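PDB 1ON3: methylmalonyl-CoA carboxyltransferase 12S subunit from Propionibacterium freudenreichii, which catalyses transfer of the carboxyl group of methylmalonyl-CoA to the biotin of the 1.3S subunit, and forms the hexameric core of the transcarboxylase multienzyme complex. Local coordinates for the interface of chains A and B and the interface of chains A and C. Coordinates in Å, arbitrary orientation; residue numbers count along the deposited sequence, not the author numbering. Chains: chain A/B/C, Methylmalonyl-CoA carboxyltransferase 12S subunit.

The four contacts illustrate how one subunit of a homohexamer uses different surfaces for different neighbours. Contacts 1 and 4 join chains A and B through a two-fold interface, so each has a twin with the chains exchanged; their C-alpha centres lie about 13 Å apart, and helix 384-397 of contact 1 runs on to A:Thr399 of contact 4. Contacts 2 and 3, with C-alpha centres about 22 Å apart, join the C-terminal part of A to the N-terminal part of C. The C-alpha centres of contacts 1 and 2 lie about 23 Å apart; chain A touches B and C through separate surfaces.

Contact 1: the interface of chains A and B. Residues chain A 389, 392-393, 396-397, 513; chain B 158-159, 162-163, 188.
A:Ser396 and B:Val162 meet where two helices of the carboxyltransferase fold pack, 384-397 from the C-terminal family region of chain A and 147-164 from the N-terminal one of chain B. The packing is tight here: CG2 of B:Val162 lies 3.5 Å from CB of A:Ser396. With CG1 anti to the backbone N (chi1 -178°), B:Val162 puts that other methyl over one face of the A:Tyr393 ring, toward its rim. A:Ser396 turns its hydroxyl back to its own helix, where OG donates to the carbonyl O of A:Leu392 at 2.6 Å. CD1 of A:Leu392 sits above the rim of the B:Phe158 ring, 3.9 Å from CD2, while B:Leu188 brings CD2 to CB of A:Tyr393.

The side near A:Arg513 is looser and wetter: no polar atom bonds directly across, and two waters make the polar links. Water 1 lies over the centre of the B:Phe159 ring and links NH2 of A:Arg513, at 2.7 Å, and the carbonyl O of A:Ser396 to the carbonyl O of B:Phe159. The guanidinium also forms a long salt bridge within chain A, NH2 standing 3.3 Å from OE2 of A:Glu397. That carboxylate oxygen holds water 2, which reaches the carbonyl O of B:Val162 at 2.8 Å.

Contact 2: the interface of chains A and C. Residues chain A 505-506, 508-509; chain C 89, 96, 98, 128-129, 131.
The methyl CE of A:Met505 and CB of C:Arg89 share one face of the C:His98 imidazole, CE lying over the rim at CE1. At the ring's edge, in plane, lie CB of C:Thr131 and water 3. Both nitrogens are engaged: ND1 shares a hydrogen bond with OG1 of C:Thr131 at 2.7 Å, and NE2 meets water 3 at 3.0 Å. These two ties should fix the ring's rotation. Water 3 also touches the phenol OH of A:Tyr506, at 2.6 Å, and NH1 of C:Arg89, whose guanidinium has CE2 of A:Tyr506 above the rim of one face.

A:Met505 starts with CG anti to its backbone N (chi1 171°) and then bends at chi2 and chi3, which carries CE to CE1 of C:His98 at 3.3 Å. The same methyl presses on CB of C:Pro96 at 3.5 Å, a tight fit, while CG packs on CD of C:Arg89. Beside this cluster, CD1 of A:Tyr506 touches the methyl CG2 of C:Thr129 at 3.6 Å. OG1 of A:Thr508 donates to the carbonyl O of C:Thr129 at 2.6 Å, in the carbonyl plane and on a lone pair. This packing of residues near the C-terminus of chain A against chain C helps join neighbouring subunits of the hexameric core.

Contact 3: the interface of chains A and C. Residues chain A 481-484; chain C 65-67.
C:Arg66 lies along the turn that follows helix 477-482 of chain A. CB comes within 4.0 Å of the carbonyl O of A:Ala481, and CG within 3.9 Å of the carbonyl O of A:Ala482. CG stands anti to the backbone N (chi1 -175°), and the bend that follows at chi2 (82°) turns the rest of the chain toward A:Gly484. There CD packs against CA of A:Gly484 at 3.4 Å. NE passes near that same CA and bonds water 4 at 2.8 Å, the water lying in the guanidinium plane at its edge. CZ and NH1 continue past the glycine, while NH2 lies near the carbonyl O of A:Arg483 without bonding to it.

Water 4 also meets the carbonyl oxygens of A:Ala482 and C:Lys67, so it links both chains. A direct bond runs from the backbone N of C:Lys67 to the carbonyl O of A:Ala482, 2.9 Å long and nearly straight (175° at H). Around it, CB of A:Ala481 touches CB of C:Phe65 at 3.7 Å, and CB of A:Ala482 lies by CD of C:Lys67. By this bond, the bridging water and the packing of C:Arg66 on A:Gly484, the site joins a helix end of chain A to a loop of chain C within the hexamer.

Contact 4: the interface of chains A and B. Residues chain A 358, 361, 399-400; chain B 517-518.
The C-terminal tail of chain B docks at the end of helix 344-359 in chain A, beside the loop that precedes strand 402-407, as part of the two-fold interface of the 12S core. B:Lys517 reaches in with an extended chain, and its ammonium NZ is gripped by several oxygens. It forms a salt bridge with OD2 of A:Asp358 at 2.9 Å and donates to the backbone O of the same residue. It also gives a bond to the hydroxyl OG1 of A:Thr399 at 2.8 Å, the two side chains running antiparallel past one another. Water 5 relays a further link from NZ to the amide oxygen OD1 of A:Asn361.

A:Asp358, its CG anti to the backbone N (chi1 -174°), divides its carboxylate between the two residues of the tail. OD2 is met by B:Lys517 NZ from one face of the carboxylate plane and by the backbone N of A:Thr399 from the other, the latter at 2.8 Å. This bond within chain A probably helps to hold the carboxylate for the lysine, whose charge would be expected to favour its ionised form. On the other oxygen, NE2 of B:His518 donates to the anti lone pair of OD1 at 2.9 Å, with the imidazole and carboxylate planes 25° apart.

Contact 1: the interface of chains A and B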
# COMPACT_ATOMS: atom_id res chain seq x y z
N ALA A 389 2.88 21.42 -26.39
CA ALA A 389 3.47 20.61 -25.33
C ALA A 389 2.42 19.70 -24.69
O ALA A 389 2.75 18.60 -24.23
CB ALA A 389 4.10 21.52 -24.26
N LEU A 392 2.42 16.23 -26.11
CA LEU A 392 3.59 15.46 -25.68
C LEU A 392 3.38 15.00 -24.24
O LEU A 392 3.68 13.86 -23.88
CB LEU A 392 4.86 16.31 -25.78
CG LEU A 392 5.21 16.82 -27.19
CD1 LEU A 392 6.26 17.92 -27.11
CD2 LEU A 392 5.71 15.67 -28.03
N TYR A 393 2.83 15.90 -23.43
CA TYR A 393 2.57 15.59 -22.04
C TYR A 393 1.49 14.51 -21.88
O TYR A 393 1.69 13.52 -21.17
CB TYR A 393 2.13 16.84 -21.29
CG TYR A 393 1.96 16.58 -19.81
CD1 TYR A 393 2.95 16.95 -18.90
CD2 TYR A 393 0.81 15.95 -19.32
CE1 TYR A 393 2.81 16.68 -17.53
CE2 TYR A 393 0.66 15.68 -17.96
CZ TYR A 393 1.66 16.04 -17.08
OH TYR A 393 1.52 15.75 -15.74
N SER A 396 2.81 11.15 -23.12
CA SER A 396 3.91 10.67 -22.28
C SER A 396 3.37 10.19 -20.93
O SER A 396 3.90 9.24 -20.35
CB SER A 396 4.93 11.79 -22.05
OG SER A 396 5.56 12.17 -23.26
N GLU A 397 2.31 10.82 -20.45
CA GLU A 397 1.71 10.47 -19.17
C GLU A 397 0.74 9.28 -19.27
O GLU A 397 0.51 8.56 -18.28
CB GLU A 397 0.95 11.69 -18.61
CG GLU A 397 0.27 11.50 -17.26
CD GLU A 397 1.21 11.75 -16.08
OE1 GLU A 397 0.71 11.83 -14.94
OE2 GLU A 397 2.44 11.85 -16.28
N ARG A 513 3.86 4.58 -13.17
CA ARG A 513 4.47 5.90 -13.25
C ARG A 513 5.08 6.28 -11.90
O ARG A 513 4.61 5.82 -10.85
CB ARG A 513 3.40 6.92 -13.62
CG ARG A 513 2.71 6.65 -14.95
CD ARG A 513 3.66 6.93 -16.10
NE ARG A 513 3.97 8.35 -16.20
CZ ARG A 513 5.00 8.84 -16.88
NH1 ARG A 513 5.84 8.03 -17.51
NH2 ARG A 513 5.19 10.15 -16.93
N PHE B 158 11.52 14.49 -24.27
CA PHE B 158 10.19 14.96 -23.87
C PHE B 158 9.53 13.96 -22.92
O PHE B 158 8.92 14.34 -21.94
CB PHE B 158 9.28 15.17 -25.08
CG PHE B 158 9.85 16.10 -26.14
CD1 PHE B 158 10.65 17.18 -25.77
CD2 PHE B 158 9.54 15.91 -27.48
CE1 PHE B 158 11.14 18.06 -26.74
CE2 PHE B 158 10.02 16.78 -28.46
CZ PHE B 158 10.82 17.87 -28.09
N PHE B 159 9.63 12.68 -23.23
CA PHE B 159 9.04 11.68 -22.35
C PHE B 159 9.69 11.81 -20.97
O PHE B 159 9.02 11.69 -19.95
CB PHE B 159 9.27 10.27 -22.92
CG PHE B 159 8.55 9.17 -22.17
CD1 PHE B 159 9.18 8.46 -21.15
CD2 PHE B 159 7.23 8.84 -22.50
CE1 PHE B 159 8.51 7.44 -20.46
CE2 PHE B 159 6.55 7.81 -21.81
CZ PHE B 159 7.20 7.12 -20.79
N VAL B 162 8.42 14.70 -18.88
CA VAL B 162 7.11 14.40 -18.31
C VAL B 162 7.26 13.42 -17.15
O VAL B 162 6.59 13.55 -16.13
CB VAL B 162 6.16 13.81 -19.38
CG1 VAL B 162 4.79 13.54 -18.77
CG2 VAL B 162 6.01 14.79 -20.54
N LYS B 163 8.17 12.46 -17.30
CA LYS B 163 8.40 11.49 -16.23
C LYS B 163 8.82 12.23 -14.93
O LYS B 163 8.30 11.95 -13.86
CB LYS B 163 9.49 10.51 -16.67
CG LYS B 163 9.67 9.28 -15.78
CD LYS B 163 10.87 8.47 -16.29
CE LYS B 163 11.01 7.16 -15.53
NZ LYS B 163 12.14 6.33 -16.05
N LEU B 188 7.99 21.73 -21.12
CA LEU B 188 7.64 20.62 -20.24
C LEU B 188 8.35 20.70 -18.89
O LEU B 188 8.00 19.94 -17.97
CB LEU B 188 7.92 19.28 -20.94
CG LEU B 188 6.97 19.03 -22.11
CD1 LEU B 188 7.42 17.82 -22.91
CD2 LEU B 188 5.55 18.81 -21.60
O HOH W 1 6.57 10.18 -19.22
O HOH W 2 3.96 13.50 -15.05

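Contact 2: the interface of chains A and C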
# COMPACT_ATOMS: atom_id res chain seq x y z
N MET A 505 -2.93 -8.05 -27.75
CA MET A 505 -1.79 -8.38 -26.91
C MET A 505 -1.56 -7.36 -25.80
O MET A 505 -1.08 -7.72 -24.72
CB MET A 505 -0.50 -8.51 -27.72
CG MET A 505 0.75 -8.64 -26.80
SD MET A 505 0.70 -9.95 -25.48
CE MET A 505 1.46 -11.32 -26.39
N TYR A 506 -1.90 -6.10 -26.02
CA TYR A 506 -1.67 -5.12 -24.98
C TYR A 506 -2.87 -4.88 -24.06
O TYR A 506 -2.88 -3.95 -23.27
CB TYR A 506 -1.16 -3.81 -25.61
CG TYR A 506 0.30 -3.92 -26.03
CD1 TYR A 506 1.33 -3.77 -25.09
CD2 TYR A 506 0.65 -4.26 -27.34
CE1 TYR A 506 2.68 -3.98 -25.45
CE2 TYR A 506 1.99 -4.47 -27.71
CZ TYR A 506 3.00 -4.33 -26.76
OH TYR A 506 4.32 -4.56 -27.10
N THR A 508 -3.53 -6.62 -21.64
CA THR A 508 -3.04 -6.93 -20.30
C THR A 508 -1.88 -6.04 -19.86
O THR A 508 -1.17 -6.35 -18.90
CB THR A 508 -2.57 -8.42 -20.21
OG1 THR A 508 -1.51 -8.66 -21.14
CG2 THR A 508 -3.73 -9.37 -20.54
N LYS A 509 -1.69 -4.92 -20.55
CA LYS A 509 -0.62 -4.00 -20.22
C LYS A 509 -0.78 -3.40 -18.82
O LYS A 509 -1.85 -2.93 -18.46
CB LYS A 509 -0.59 -2.86 -21.25
CG LYS A 509 0.40 -1.74 -20.95
CD LYS A 509 0.22 -0.59 -21.99
CE LYS A 509 1.23 0.54 -21.77
NZ LYS A 509 0.97 1.72 -22.65
N ARG C 89 5.51 -11.77 -31.02
CA ARG C 89 4.56 -12.43 -30.15
C ARG C 89 3.72 -13.43 -30.93
O ARG C 89 3.66 -13.39 -32.16
CB ARG C 89 3.65 -11.39 -29.49
CG ARG C 89 3.12 -10.34 -30.45
CD ARG C 89 2.22 -9.31 -29.77
NE ARG C 89 1.83 -8.27 -30.72
CZ ARG C 89 2.60 -7.24 -31.06
NH1 ARG C 89 3.80 -7.09 -30.52
NH2 ARG C 89 2.18 -6.38 -31.98
N PRO C 96 -1.26 -15.96 -24.99
CA PRO C 96 -0.28 -15.04 -25.58
C PRO C 96 1.11 -15.26 -25.00
O PRO C 96 1.26 -15.43 -23.79
CB PRO C 96 -0.84 -13.67 -25.22
CG PRO C 96 -2.34 -13.91 -25.13
CD PRO C 96 -2.40 -15.23 -24.40
N HIS C 98 5.59 -14.27 -25.80
CA HIS C 98 6.56 -13.50 -26.58
C HIS C 98 7.70 -14.48 -26.81
O HIS C 98 7.99 -15.32 -25.97
CB HIS C 98 7.06 -12.27 -25.81
CG HIS C 98 6.05 -11.16 -25.75
ND1 HIS C 98 4.97 -11.17 -24.90
CD2 HIS C 98 5.96 -10.00 -26.46
CE1 HIS C 98 4.26 -10.07 -25.07
NE2 HIS C 98 4.84 -9.34 -26.01
N LEU C 128 5.80 -6.27 -19.39
CA LEU C 128 4.75 -5.27 -19.42
C LEU C 128 3.35 -5.86 -19.58
O LEU C 128 2.39 -5.38 -18.96
CB LEU C 128 5.02 -4.28 -20.56
CG LEU C 128 4.03 -3.14 -20.70
CD1 LEU C 128 4.18 -2.18 -19.52
CD2 LEU C 128 4.29 -2.42 -22.02
N THR C 129 3.22 -6.88 -20.43
CA THR C 129 1.92 -7.51 -20.66
C THR C 129 1.70 -8.76 -19.80
O THR C 129 0.64 -9.38 -19.83
CB THR C 129 1.77 -7.90 -22.13
OG1 THR C 129 2.82 -8.81 -22.47
CG2 THR C 129 1.88 -6.66 -23.01
N THR C 131 3.22 -11.91 -19.90
CA THR C 131 3.12 -13.18 -20.62
C THR C 131 4.46 -13.90 -20.56
O THR C 131 5.50 -13.28 -20.32
CB THR C 131 2.79 -13.00 -22.11
OG1 THR C 131 3.92 -12.43 -22.78
CG2 THR C 131 1.59 -12.10 -22.31
O HOH W 3 4.46 -7.05 -27.90

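Contact 3: the interface of chains A and C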
# COMPACT_ATOMS: atom_id res chain seq x y z
N ALA A 481 12.13 1.51 -39.99
CA ALA A 481 12.12 0.13 -39.54
C ALA A 481 13.54 -0.33 -39.17
O ALA A 481 13.74 -1.06 -38.18
CB ALA A 481 11.55 -0.77 -40.65
N ALA A 482 14.51 0.11 -39.95
CA ALA A 482 15.91 -0.24 -39.70
C ALA A 482 16.33 0.20 -38.30
O ALA A 482 17.06 -0.52 -37.60
CB ALA A 482 16.81 0.46 -40.75
N ARG A 483 15.87 1.38 -37.89
CA ARG A 483 16.23 1.93 -36.59
C ARG A 483 15.32 1.47 -35.45
O ARG A 483 15.56 1.78 -34.28
CB ARG A 483 16.23 3.46 -36.65
CG ARG A 483 17.31 4.06 -37.56
CD ARG A 483 18.70 3.62 -37.12
NE ARG A 483 19.74 4.54 -37.57
CZ ARG A 483 20.20 4.61 -38.82
NH1 ARG A 483 19.73 3.81 -39.76
NH2 ARG A 483 21.13 5.50 -39.12
N GLY A 484 14.29 0.71 -35.79
CA GLY A 484 13.39 0.22 -34.77
C GLY A 484 12.32 1.23 -34.39
O GLY A 484 11.59 1.02 -33.42
N PHE C 65 12.72 -5.99 -40.27
CA PHE C 65 13.53 -5.04 -41.02
C PHE C 65 14.51 -4.23 -40.18
O PHE C 65 15.13 -3.29 -40.69
CB PHE C 65 12.63 -4.07 -41.81
CG PHE C 65 11.91 -4.71 -42.97
CD1 PHE C 65 10.59 -5.14 -42.85
CD2 PHE C 65 12.54 -4.84 -44.21
CE1 PHE C 65 9.91 -5.70 -43.94
CE2 PHE C 65 11.87 -5.39 -45.30
CZ PHE C 65 10.55 -5.82 -45.16
N ARG C 66 14.66 -4.58 -38.90
CA ARG C 66 15.57 -3.87 -38.01
C ARG C 66 16.99 -4.18 -38.48
O ARG C 66 17.28 -5.31 -38.87
CB ARG C 66 15.39 -4.37 -36.56
CG ARG C 66 16.19 -3.64 -35.50
CD ARG C 66 15.50 -2.36 -35.07
NE ARG C 66 16.18 -1.72 -33.95
CZ ARG C 66 15.84 -1.84 -32.67
NH1 ARG C 66 14.80 -2.60 -32.32
NH2 ARG C 66 16.52 -1.19 -31.74
N LYS C 67 17.87 -3.18 -38.44
CA LYS C 67 19.26 -3.37 -38.88
C LYS C 67 20.30 -2.86 -37.88
O LYS C 67 20.06 -1.90 -37.16
CB LYS C 67 19.49 -2.64 -40.21
CG LYS C 67 18.66 -3.14 -41.37
CD LYS C 67 18.97 -2.33 -42.62
CE LYS C 67 18.08 -2.76 -43.78
NZ LYS C 67 18.36 -1.95 -44.99
O HOH W 4 18.61 -0.75 -34.86

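Contact 4: the interface of chains A and B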
# COMPACT_ATOMS: atom_id res chain seq x y z
N ASP A 358 -7.16 8.11 -21.28
CA ASP A 358 -6.25 7.50 -20.32
C ASP A 358 -6.94 7.35 -18.96
O ASP A 358 -6.81 6.32 -18.30
CB ASP A 358 -5.00 8.36 -20.14
CG ASP A 358 -3.97 7.69 -19.25
OD1 ASP A 358 -3.53 8.34 -18.30
OD2 ASP A 358 -3.62 6.52 -19.51
N ASN A 361 -9.30 4.25 -19.09
CA ASN A 361 -8.78 3.01 -19.65
C ASN A 361 -9.15 2.68 -21.08
O ASN A 361 -9.35 1.50 -21.42
CB ASN A 361 -9.22 1.87 -18.72
CG ASN A 361 -9.06 2.24 -17.26
OD1 ASN A 361 -7.96 2.53 -16.81
ND2 ASN A 361 -10.17 2.24 -16.51
N THR A 399 -0.95 5.73 -19.79
CA THR A 399 -0.51 4.36 -19.58
C THR A 399 -1.38 3.33 -20.30
O THR A 399 -1.09 2.15 -20.25
CB THR A 399 -0.48 4.00 -18.08
OG1 THR A 399 -1.74 4.34 -17.49
CG2 THR A 399 0.65 4.74 -17.38
N VAL A 400 -2.46 3.77 -20.94
CA VAL A 400 -3.31 2.83 -21.67
C VAL A 400 -2.50 2.36 -22.86
O VAL A 400 -1.45 2.95 -23.17
CB VAL A 400 -4.61 3.49 -22.26
CG1 VAL A 400 -5.59 3.86 -21.16
CG2 VAL A 400 -4.24 4.72 -23.08
N LYS B 517 -6.05 8.02 -11.92
CA LYS B 517 -4.73 8.19 -12.52
C LYS B 517 -4.46 9.69 -12.46
O LYS B 517 -3.37 10.13 -12.13
CB LYS B 517 -4.72 7.77 -13.98
CG LYS B 517 -4.88 6.30 -14.25
CD LYS B 517 -4.51 6.08 -15.71
CE LYS B 517 -4.83 4.69 -16.16
NZ LYS B 517 -4.57 4.58 -17.61
N HIS B 518 -5.49 10.46 -12.82
CA HIS B 518 -5.43 11.92 -12.82
C HIS B 518 -6.82 12.42 -13.20
O HIS B 518 -7.62 11.67 -13.76
CB HIS B 518 -4.39 12.44 -13.83
CG HIS B 518 -4.56 11.88 -15.21
ND1 HIS B 518 -5.58 12.26 -16.06
CD2 HIS B 518 -3.85 10.94 -15.88
CE1 HIS B 518 -5.50 11.57 -17.18
NE2 HIS B 518 -4.46 10.76 -17.10
O HOH W 5 -5.44 1.96 -17.77